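Local coordinates for protein hydroquinone dioxygenase large subunit (Pseudomonas sp., PDB 4ZXA) that probably catalyses, together with a small subunit, the iron(II)-dependent oxidative ring opening of hydroquinone, at residues 32-37 / 126-131; 249-254 / 302-307; 270-275 / 284-289. All coordinates share one frame; numbering follows the deposited sequence.

Overall arrangement
Along the chain, contact 1 comes first and closes before contact 2 opens. Contact 3 is nested inside the loop that contact 2 closes. Contact 1 sets strand 32-34 of the N-terminal antiparallel sheet against helix 122-136. Its centre lies about 25 Å from that of contact 2 and about 34 Å from that of contact 3, on the opposite side of the chain's centre from contact 3. Contacts 2 and 3 touch, with centres about 10 Å apart, because strands 301-307 and 270-277 are neighbours in the same cupin sheet. Contact 2 brings His303 to the metal. Contact 3 brings Trp273 to the same ligand pocket and carries the sheet on into the small subunit.

Contact 1 (32-37 / 126-131); sequences FQLGAF and MATFKA
Thr128 OG1 lies beside Leu34 CD1 across the contact and has polar partners on two fronts. It donates to Leu124 O one helical turn back, and Thr128 OG1 accepts a hydrogen bond from a water at 2.9 Å. The same water donates to Gln33 O at 2.7 Å, so it bridges the two segments, which share no direct hydrogen bond. The contact sets strand 32-34, the first arm of an antiparallel hairpin with 37-41, against helix 122-136. Strand and helix run nearly antiparallel, with 162° between their directions and 9.7 Å between their axes.

The Thr128 torsion sorts its two branches. OG1 is anti to the carbonyl carbon and beside the backbone N (chi1 -52°), where it can reach back to Leu124 O. This leaves CG2 anti to the N, facing Phe32 CB. The methyl CD1 of Leu34 approaches Thr128 OG1 to 3.8 Å, the two side chains crossing at a slant. The other methyl, Leu34 CD2, reaches Phe129 CE1. The CB of Phe129 is directed away from the strand, but its ring comes nearer. That ring also packs on Met70 and Val74 of helix 63-75, and Leu34 is backed by Leu100 and Phe120.

Beyond Leu34 the chain reverses in a type II' turn ending at Phe37. Gly35 occupies its second position with positive phi. Gln33 NE2 donates to Gly35 O at 2.8 Å with an almost straight bond of 169°, tying the strand to the turn it leads into. At the other end, the Phe32 ring reaches Ala131 with two of its atoms. Phe32 CE2 meets Ala131 CB at 3.9 Å, and Phe32 CZ comes to 3.7 Å from Ala131 O.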
loop_
_atom_site.group_PDB
_atom_site.type_symbol
_atom_site.label_atom_id
_atom_site.label_comp_id
_atom_site.label_asym_id
_atom_site.label_seq_id
_atom_site.Cartn_x
_atom_site.Cartn_y
_atom_site.Cartn_z
ATOM N N PHE E 32 11.468 -10.379 17.200
ATOM C CA PHE E 32 11.948 -9.480 18.245
ATOM C C PHE E 32 10.856 -9.175 19.265
ATOM O O PHE E 32 9.661 -9.175 18.954
ATOM C CB PHE E 32 12.515 -8.176 17.652
ATOM C CG PHE E 32 13.804 -8.360 16.892
ATOM C CD1 PHE E 32 13.798 -8.755 15.559
ATOM C CD2 PHE E 32 15.024 -8.148 17.507
ATOM C CE1 PHE E 32 14.988 -8.930 14.856
ATOM C CE2 PHE E 32 16.212 -8.315 16.810
ATOM C CZ PHE E 32 16.196 -8.705 15.486
ATOM N N GLN E 33 11.285 -8.921 20.492
ATOM C CA GLN E 33 10.380 -8.558 21.561
ATOM C C GLN E 33 10.736 -7.164 22.041
ATOM O O GLN E 33 11.912 -6.839 22.250
ATOM C CB GLN E 33 10.502 -9.544 22.727
ATOM C CG GLN E 33 9.436 -9.359 23.807
ATOM C CD GLN E 33 8.111 -9.973 23.403
ATOM O OE1 GLN E 33 8.082 -10.949 22.655
ATOM N NE2 GLN E 33 7.009 -9.399 23.876
ATOM N N LEU E 34 9.718 -6.334 22.209
ATOM C CA LEU E 34 9.913 -4.997 22.736
ATOM C C LEU E 34 8.754 -4.775 23.669
ATOM O O LEU E 34 7.618 -4.642 23.223
ATOM C CB LEU E 34 9.913 -3.969 21.604
ATOM C CG LEU E 34 10.160 -2.506 21.967
ATOM C CD1 LEU E 34 11.433 -2.371 22.790
ATOM C CD2 LEU E 34 10.247 -1.654 20.706
ATOM N N GLY E 35 9.030 -4.771 24.970
ATOM C CA GLY E 35 7.971 -4.765 25.958
ATOM C C GLY E 35 6.974 -5.818 25.540
ATOM O O GLY E 35 7.336 -6.966 25.314
ATOM N N ALA E 36 5.719 -5.430 25.390
ATOM C CA ALA E 36 4.677 -6.407 25.124
ATOM C C ALA E 36 4.458 -6.658 23.640
ATOM O O ALA E 36 3.570 -7.437 23.278
ATOM C CB ALA E 36 3.364 -5.991 25.798
ATOM N N PHE E 37 5.252 -6.002 22.790
ATOM C CA PHE E 37 5.127 -6.165 21.340
ATOM C C PHE E 37 5.988 -7.318 20.852
ATOM O O PHE E 37 7.101 -7.510 21.317
ATOM C CB PHE E 37 5.566 -4.892 20.582
ATOM C CG PHE E 37 4.597 -3.755 20.669
ATOM C CD1 PHE E 37 3.466 -3.735 19.890
ATOM C CD2 PHE E 37 4.827 -2.695 21.522
ATOM C CE1 PHE E 37 2.569 -2.683 19.963
ATOM C CE2 PHE E 37 3.936 -1.650 21.600
ATOM C CZ PHE E 37 2.804 -1.648 20.816
ATOM N N MET E 126 15.405 2.277 19.951
ATOM C CA MET E 126 16.309 2.562 18.836
ATOM C C MET E 126 17.219 1.373 18.548
ATOM O O MET E 126 17.467 1.040 17.395
ATOM C CB MET E 126 17.141 3.834 19.092
ATOM C CG MET E 126 18.257 4.059 18.100
ATOM S SD MET E 126 17.668 4.460 16.432
ATOM C CE MET E 126 16.977 6.092 16.746
ATOM N N ALA E 127 17.708 0.732 19.602
ATOM C CA ALA E 127 18.591 -0.420 19.453
ATOM C C ALA E 127 17.825 -1.579 18.836
ATOM O O ALA E 127 18.306 -2.238 17.908
ATOM C CB ALA E 127 19.178 -0.818 20.796
ATOM N N THR E 128 16.624 -1.816 19.351
ATOM C CA THR E 128 15.753 -2.834 18.785
ATOM C C THR E 128 15.483 -2.564 17.309
ATOM O O THR E 128 15.609 -3.466 16.477
ATOM C CB THR E 128 14.416 -2.920 19.540
ATOM O OG1 THR E 128 14.671 -3.058 20.941
ATOM C CG2 THR E 128 13.594 -4.101 19.043
ATOM N N PHE E 129 15.120 -1.326 16.977
ATOM C CA PHE E 129 14.833 -0.985 15.577
ATOM C C PHE E 129 16.035 -1.176 14.641
ATOM O O PHE E 129 15.896 -1.724 13.549
ATOM C CB PHE E 129 14.265 0.436 15.447
ATOM C CG PHE E 129 12.789 0.534 15.718
ATOM C CD1 PHE E 129 12.128 -0.454 16.447
ATOM C CD2 PHE E 129 12.055 1.604 15.227
ATOM C CE1 PHE E 129 10.762 -0.364 16.692
ATOM C CE2 PHE E 129 10.693 1.709 15.462
ATOM C CZ PHE E 129 10.042 0.728 16.200
ATOM N N LYS E 130 17.213 -0.722 15.057
ATOM C CA LYS E 130 18.406 -0.898 14.225
ATOM C C LYS E 130 18.654 -2.373 13.999
ATOM O O LYS E 130 19.053 -2.787 12.917
ATOM C CB LYS E 130 19.626 -0.259 14.880
ATOM C CG LYS E 130 19.575 1.269 14.912
ATOM C CD LYS E 130 20.942 1.871 15.179
ATOM C CE LYS E 130 20.896 3.383 15.066
ATOM N NZ LYS E 130 22.254 4.003 14.972
ATOM N N ALA E 131 18.395 -3.168 15.035
ATOM C CA ALA E 131 18.615 -4.601 14.970
ATOM C C ALA E 131 17.616 -5.253 14.019
ATOM O O ALA E 131 17.950 -6.220 13.311
ATOM C CB ALA E 131 18.530 -5.228 16.372
HETATM O O HOH W 1 14.260 -5.569 22.419
#

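Contact 2 (249-254 / 302-307); sequences EFILPV and RHQGYS. With CD (cadmium ion), chain I.
Ile251 and Tyr306 lie side by side and point the same way from neighbouring strands. The Ile251 CG2 methyl sits over one face of the Tyr306 ring, offset toward the rim, in a CH-pi contact 4.1 Å from the ring centroid. Ile251 CG1 meets the ring at Tyr306 CD2, at 3.7 Å. CG1 also lies over the centre of the Phe250 ring, so two branches of one isoleucine serve two rings. From another copy of this protein, Phe45 packs on Ile251 and Leu60 on Tyr306.

The Gln304 side chain crosses that of Ile251 at a slant. Its CG is anti to the backbone N (chi1 -171°) and the chain is extended beyond it. Gln304 NE2 donates to Leu252 O at 3.0 Å, close to the line of the carbonyl (C=O...N angle 166°). An alanine here would probably leave Leu252 O without this amide donor and the 252-254 segment less firmly tied to the strand.

The backbones pair as antiparallel strands of the cupin fold. Ile251 and Tyr306 form a non-hydrogen-bonded pair. Phe250 and Ser307 form a hydrogen-bonded one, in which Ser307 N donates to Phe250 O at 2.7 Å and the return bond is weak. Further on, Leu252 N donates to Gly305 O at 3.1 Å.

His303 turns to the metal and ligand side. Its CG stands between the backbone N and the carbonyl carbon (chi1 57°), and His303 NE2 binds the cadmium ion at 2.2 Å. His256, Asn258 and Glu262 bind the same ion, which probably stands in for iron. Leu252 and His303 both touch the bound 4-hydroxybenzonitrile.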
loop_
_atom_site.group_PDB
_atom_site.type_symbol
_atom_site.label_atom_id
_atom_site.label_comp_id
_atom_site.label_asym_id
_atom_site.label_seq_id
_atom_site.Cartn_x
_atom_site.Cartn_y
_atom_site.Cartn_z
ATOM N N GLU E 249 11.181 10.934 -3.984
ATOM C CA GLU E 249 10.684 10.110 -5.074
ATOM C C GLU E 249 9.624 9.155 -4.543
ATOM O O GLU E 249 9.696 8.717 -3.400
ATOM C CB GLU E 249 11.821 9.342 -5.745
ATOM C CG GLU E 249 11.459 8.799 -7.111
ATOM C CD GLU E 249 12.637 8.200 -7.840
ATOM O OE1 GLU E 249 13.786 8.525 -7.496
ATOM O OE2 GLU E 249 12.411 7.400 -8.762
ATOM N N PHE E 250 8.654 8.815 -5.385
ATOM C CA PHE E 250 7.562 7.943 -4.980
ATOM C C PHE E 250 6.736 8.520 -3.830
ATOM O O PHE E 250 6.256 9.646 -3.904
ATOM C CB PHE E 250 8.105 6.563 -4.601
ATOM C CG PHE E 250 7.060 5.490 -4.562
ATOM C CD1 PHE E 250 6.106 5.398 -5.554
ATOM C CD2 PHE E 250 7.033 4.569 -3.530
ATOM C CE1 PHE E 250 5.145 4.412 -5.519
ATOM C CE2 PHE E 250 6.074 3.583 -3.492
ATOM C CZ PHE E 250 5.131 3.504 -4.487
ATOM N N ILE E 251 6.543 7.725 -2.788
ATOM C CA ILE E 251 5.712 8.122 -1.659
ATOM C C ILE E 251 6.466 8.230 -0.342
ATOM O O ILE E 251 7.228 7.340 0.010
ATOM C CB ILE E 251 4.566 7.108 -1.444
ATOM C CG1 ILE E 251 3.881 6.777 -2.768
ATOM C CG2 ILE E 251 3.561 7.630 -0.433
ATOM C CD1 ILE E 251 2.914 5.630 -2.675
ATOM N N LEU E 252 6.245 9.320 0.387
ATOM C CA LEU E 252 6.762 9.437 1.756
ATOM C C LEU E 252 6.465 8.127 2.511
ATOM O O LEU E 252 5.315 7.721 2.634
ATOM C CB LEU E 252 6.108 10.623 2.476
ATOM C CG LEU E 252 6.551 10.879 3.923
ATOM C CD1 LEU E 252 8.035 11.261 4.004
ATOM C CD2 LEU E 252 5.682 11.945 4.594
ATOM N N PRO E 253 7.508 7.443 2.993
ATOM C CA PRO E 253 7.330 6.100 3.565
ATOM C C PRO E 253 6.443 6.023 4.835
ATOM O O PRO E 253 6.179 4.931 5.322
ATOM C CB PRO E 253 8.769 5.663 3.864
ATOM C CG PRO E 253 9.619 6.468 2.911
ATOM C CD PRO E 253 8.930 7.795 2.841
ATOM N N VAL E 254 5.987 7.159 5.350
ATOM C CA VAL E 254 5.092 7.190 6.493
ATOM C C VAL E 254 4.088 8.273 6.239
ATOM O O VAL E 254 4.313 9.122 5.392
ATOM C CB VAL E 254 5.839 7.563 7.812
ATOM C CG1 VAL E 254 6.819 6.479 8.194
ATOM C CG2 VAL E 254 6.553 8.916 7.678
ATOM N N ARG E 302 -2.173 15.914 9.798
ATOM C CA ARG E 302 -1.244 14.867 9.389
ATOM C C ARG E 302 -1.236 14.874 7.862
ATOM O O ARG E 302 -2.182 15.362 7.228
ATOM C CB ARG E 302 -1.719 13.513 9.895
ATOM C CG ARG E 302 -3.038 13.106 9.285
ATOM C CD ARG E 302 -3.604 11.885 9.959
ATOM N NE ARG E 302 -4.041 10.913 8.965
ATOM C CZ ARG E 302 -4.772 9.836 9.241
ATOM N NH1 ARG E 302 -5.166 9.599 10.491
ATOM N NH2 ARG E 302 -5.118 8.999 8.263
ATOM N N HIS E 303 -0.184 14.339 7.261
ATOM C CA HIS E 303 -0.031 14.462 5.820
ATOM C C HIS E 303 0.945 13.432 5.265
ATOM O O HIS E 303 1.673 12.799 6.016
ATOM C CB HIS E 303 0.417 15.882 5.470
ATOM C CG HIS E 303 1.694 16.295 6.142
ATOM N ND1 HIS E 303 2.213 17.555 6.025
ATOM C CD2 HIS E 303 2.547 15.593 6.919
ATOM C CE1 HIS E 303 3.348 17.628 6.714
ATOM N NE2 HIS E 303 3.568 16.449 7.254
ATOM N N GLN E 304 0.942 13.261 3.948
ATOM C CA GLN E 304 1.823 12.310 3.286
ATOM C C GLN E 304 2.039 12.863 1.890
ATOM O O GLN E 304 1.127 13.463 1.315
ATOM C CB GLN E 304 1.176 10.915 3.236
ATOM C CG GLN E 304 2.099 9.802 2.747
ATOM C CD GLN E 304 1.521 8.398 2.937
ATOM O OE1 GLN E 304 0.309 8.197 2.903
ATOM N NE2 GLN E 304 2.398 7.421 3.144
ATOM N N GLY E 305 3.240 12.700 1.346
ATOM C CA GLY E 305 3.564 13.288 0.055
ATOM C C GLY E 305 3.712 12.288 -1.081
ATOM O O GLY E 305 4.002 11.108 -0.863
ATOM N N TYR E 306 3.507 12.770 -2.303
ATOM C CA TYR E 306 3.650 11.948 -3.494
ATOM C C TYR E 306 4.486 12.699 -4.514
ATOM O O TYR E 306 4.194 13.849 -4.851
ATOM C CB TYR E 306 2.275 11.586 -4.074
ATOM C CG TYR E 306 1.450 10.763 -3.115
ATOM C CD1 TYR E 306 0.869 11.351 -1.998
ATOM C CD2 TYR E 306 1.270 9.400 -3.309
ATOM C CE1 TYR E 306 0.124 10.619 -1.115
ATOM C CE2 TYR E 306 0.521 8.654 -2.424
ATOM C CZ TYR E 306 -0.049 9.275 -1.320
ATOM O OH TYR E 306 -0.799 8.563 -0.402
ATOM N N SER E 307 5.556 12.072 -4.978
ATOM C CA SER E 307 6.448 12.757 -5.895
ATOM C C SER E 307 6.821 11.805 -7.005
ATOM O O SER E 307 7.647 10.913 -6.817
ATOM C CB SER E 307 7.689 13.270 -5.159
ATOM O OG SER E 307 8.588 13.930 -6.044
HETATM CD CD CD I . 5.028 16.670 8.909
#

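Contact 3 (270-275 / 284-289); sequences EIVWDV and RARITM
The Arg286 guanidinium carries Val272 CG1 over the centre of one face, 3.7 Å above its plane. The Trp273 indole has Ile287 O at its edge, near the ring plane. Met289 SD makes an oblique Met-aromatic contact, 5.2 Å from the centroid of the Trp273 five-membered ring. These groups belong to the two sides of an antiparallel beta hairpin of the cupin fold, strands 270-277 and 283-290. Val272, Asp274, Arg286 and Thr288 project from one face of the sheet, Trp273, Val275, Ile287 and Met289 from the other.

On the Trp273 face the indole also meets the rings of Phe264 and His303 and touches the bound 4-hydroxybenzonitrile, so Trp273 forms part of the ligand pocket wall. Ile287 and Met289 back it, resting on strand 293-297.

On the other face, Arg286 is extended from CG to NE, and the Arg286 and Val272 side chains cross at a slant. The Asp274 carboxylate stands near, its plane 77° from the guanidinium. Asp274 OD1 is 4.3 Å from Arg286 NE, too far for a salt bridge, though the charges may still attract. Next along, Val272 CG2 lies 3.9 Å from Thr288 OG1.

The ladder runs in alternating pairs from Ile271-Met289 to Val275-Ala285. Trp273 N donates to Ile287 O at 2.7 Å, and Met289 N donates to Ile271 O at 2.8 Å. Across the interface, residues 285-288 pair with a strand of the small subunit, so the sheet runs on into that chain. Near the turn the ladder swells into a classic beta bulge, where Arg284 and Ala285 both face Val275. Val275 O there accepts two bonds, from Arg284 N at 2.8 Å and from Ala285 N at 3.0 Å.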
loop_
_atom_site.group_PDB
_atom_site.type_symbol
_atom_site.label_atom_id
_atom_site.label_comp_id
_atom_site.label_asym_id
_atom_site.label_seq_id
_atom_site.Cartn_x
_atom_site.Cartn_y
_atom_site.Cartn_z
ATOM N N GLU E 270 7.522 18.777 -8.764
ATOM C CA GLU E 270 6.317 18.921 -7.958
ATOM C C GLU E 270 6.082 17.750 -7.024
ATOM O O GLU E 270 6.486 16.626 -7.309
ATOM C CB GLU E 270 5.076 19.158 -8.838
ATOM C CG GLU E 270 4.641 17.962 -9.696
ATOM C CD GLU E 270 3.316 18.197 -10.440
ATOM O OE1 GLU E 270 2.821 19.346 -10.467
ATOM O OE2 GLU E 270 2.761 17.228 -11.009
ATOM N N ILE E 271 5.415 18.042 -5.909
ATOM C CA ILE E 271 5.001 17.052 -4.923
ATOM C C ILE E 271 3.531 17.274 -4.558
ATOM O O ILE E 271 3.062 18.421 -4.462
ATOM C CB ILE E 271 5.863 17.146 -3.624
ATOM C CG1 ILE E 271 7.344 16.851 -3.920
ATOM C CG2 ILE E 271 5.327 16.204 -2.544
ATOM C CD1 ILE E 271 8.260 16.969 -2.717
ATOM N N VAL E 272 2.796 16.186 -4.350
ATOM C CA VAL E 272 1.420 16.315 -3.884
ATOM C C VAL E 272 1.241 15.859 -2.428
ATOM O O VAL E 272 1.632 14.744 -2.043
ATOM C CB VAL E 272 0.433 15.561 -4.786
ATOM C CG1 VAL E 272 -0.984 15.607 -4.185
ATOM C CG2 VAL E 272 0.452 16.141 -6.171
ATOM N N TRP E 273 0.624 16.722 -1.626
ATOM C CA TRP E 273 0.369 16.402 -0.229
ATOM C C TRP E 273 -1.110 16.170 0.093
ATOM O O TRP E 273 -1.944 17.039 -0.144
ATOM C CB TRP E 273 0.950 17.487 0.677
ATOM C CG TRP E 273 2.439 17.535 0.646
ATOM C CD1 TRP E 273 3.211 18.278 -0.197
ATOM C CD2 TRP E 273 3.350 16.802 1.480
ATOM N NE1 TRP E 273 4.537 18.069 0.069
ATOM C CE2 TRP E 273 4.653 17.166 1.092
ATOM C CE3 TRP E 273 3.189 15.887 2.527
ATOM C CZ2 TRP E 273 5.793 16.640 1.707
ATOM C CZ3 TRP E 273 4.322 15.362 3.138
ATOM C CH2 TRP E 273 5.603 15.733 2.723
ATOM N N ASP E 274 -1.426 14.984 0.614
ATOM C CA ASP E 274 -2.723 14.730 1.235
ATOM C C ASP E 274 -2.679 15.316 2.630
ATOM O O ASP E 274 -1.811 14.951 3.427
ATOM C CB ASP E 274 -2.971 13.228 1.380
ATOM C CG ASP E 274 -3.995 12.699 0.395
ATOM O OD1 ASP E 274 -4.145 13.282 -0.708
ATOM O OD2 ASP E 274 -4.647 11.685 0.722
ATOM N N VAL E 275 -3.603 16.208 2.951
ATOM C CA VAL E 275 -3.593 16.798 4.276
ATOM C C VAL E 275 -4.888 16.547 4.995
ATOM O O VAL E 275 -5.961 16.895 4.503
ATOM C CB VAL E 275 -3.315 18.301 4.225
ATOM C CG1 VAL E 275 -3.345 18.890 5.638
ATOM C CG2 VAL E 275 -1.973 18.557 3.527
ATOM N N ARG E 284 -8.634 17.686 4.894
ATOM C CA ARG E 284 -8.623 19.134 5.025
ATOM C C ARG E 284 -8.241 19.787 3.697
ATOM O O ARG E 284 -8.851 20.765 3.266
ATOM C CB ARG E 284 -7.657 19.557 6.126
ATOM C CG ARG E 284 -8.097 19.093 7.499
ATOM C CD ARG E 284 -9.286 19.904 7.993
ATOM N NE ARG E 284 -8.876 20.914 8.964
ATOM C CZ ARG E 284 -8.506 20.629 10.212
ATOM N NH1 ARG E 284 -8.498 19.366 10.625
ATOM N NH2 ARG E 284 -8.136 21.598 11.052
ATOM N N ALA E 285 -7.245 19.222 3.032
ATOM C CA ALA E 285 -6.755 19.823 1.811
ATOM C C ALA E 285 -5.915 18.856 0.989
ATOM O O ALA E 285 -5.388 17.870 1.506
ATOM C CB ALA E 285 -5.965 21.097 2.143
ATOM N N ARG E 286 -5.824 19.139 -0.302
ATOM C CA ARG E 286 -4.914 18.445 -1.195
ATOM C C ARG E 286 -3.998 19.483 -1.839
ATOM O O ARG E 286 -4.428 20.268 -2.680
ATOM C CB ARG E 286 -5.685 17.654 -2.255
ATOM C CG ARG E 286 -4.812 16.702 -3.051
ATOM C CD ARG E 286 -5.611 15.958 -4.102
ATOM N NE ARG E 286 -4.889 14.806 -4.642
ATOM C CZ ARG E 286 -4.254 14.799 -5.814
ATOM N NH1 ARG E 286 -4.241 15.890 -6.589
ATOM N NH2 ARG E 286 -3.638 13.691 -6.216
ATOM N N ILE E 287 -2.739 19.505 -1.422
ATOM C CA ILE E 287 -1.814 20.547 -1.850
ATOM C C ILE E 287 -0.801 20.068 -2.897
ATOM O O ILE E 287 -0.046 19.132 -2.660
ATOM C CB ILE E 287 -1.061 21.151 -0.647
ATOM C CG1 ILE E 287 -2.046 21.655 0.404
ATOM C CG2 ILE E 287 -0.129 22.282 -1.084
ATOM C CD1 ILE E 287 -1.371 22.470 1.479
ATOM N N THR E 288 -0.792 20.729 -4.053
ATOM C CA THR E 288 0.171 20.440 -5.099
ATOM C C THR E 288 1.243 21.510 -5.069
ATOM O O THR E 288 0.960 22.680 -5.258
ATOM C CB THR E 288 -0.484 20.447 -6.478
ATOM O OG1 THR E 288 -1.569 19.509 -6.506
ATOM C CG2 THR E 288 0.533 20.087 -7.551
ATOM N N MET E 289 2.479 21.120 -4.807
ATOM C CA MET E 289 3.540 22.108 -4.693
ATOM C C MET E 289 4.451 22.050 -5.907
ATOM O O MET E 289 5.077 21.020 -6.188
ATOM C CB MET E 289 4.327 21.942 -3.384
ATOM C CG MET E 289 3.528 22.310 -2.123
ATOM S SD MET E 289 4.512 22.527 -0.607
ATOM C CE MET E 289 5.401 24.056 -0.930
#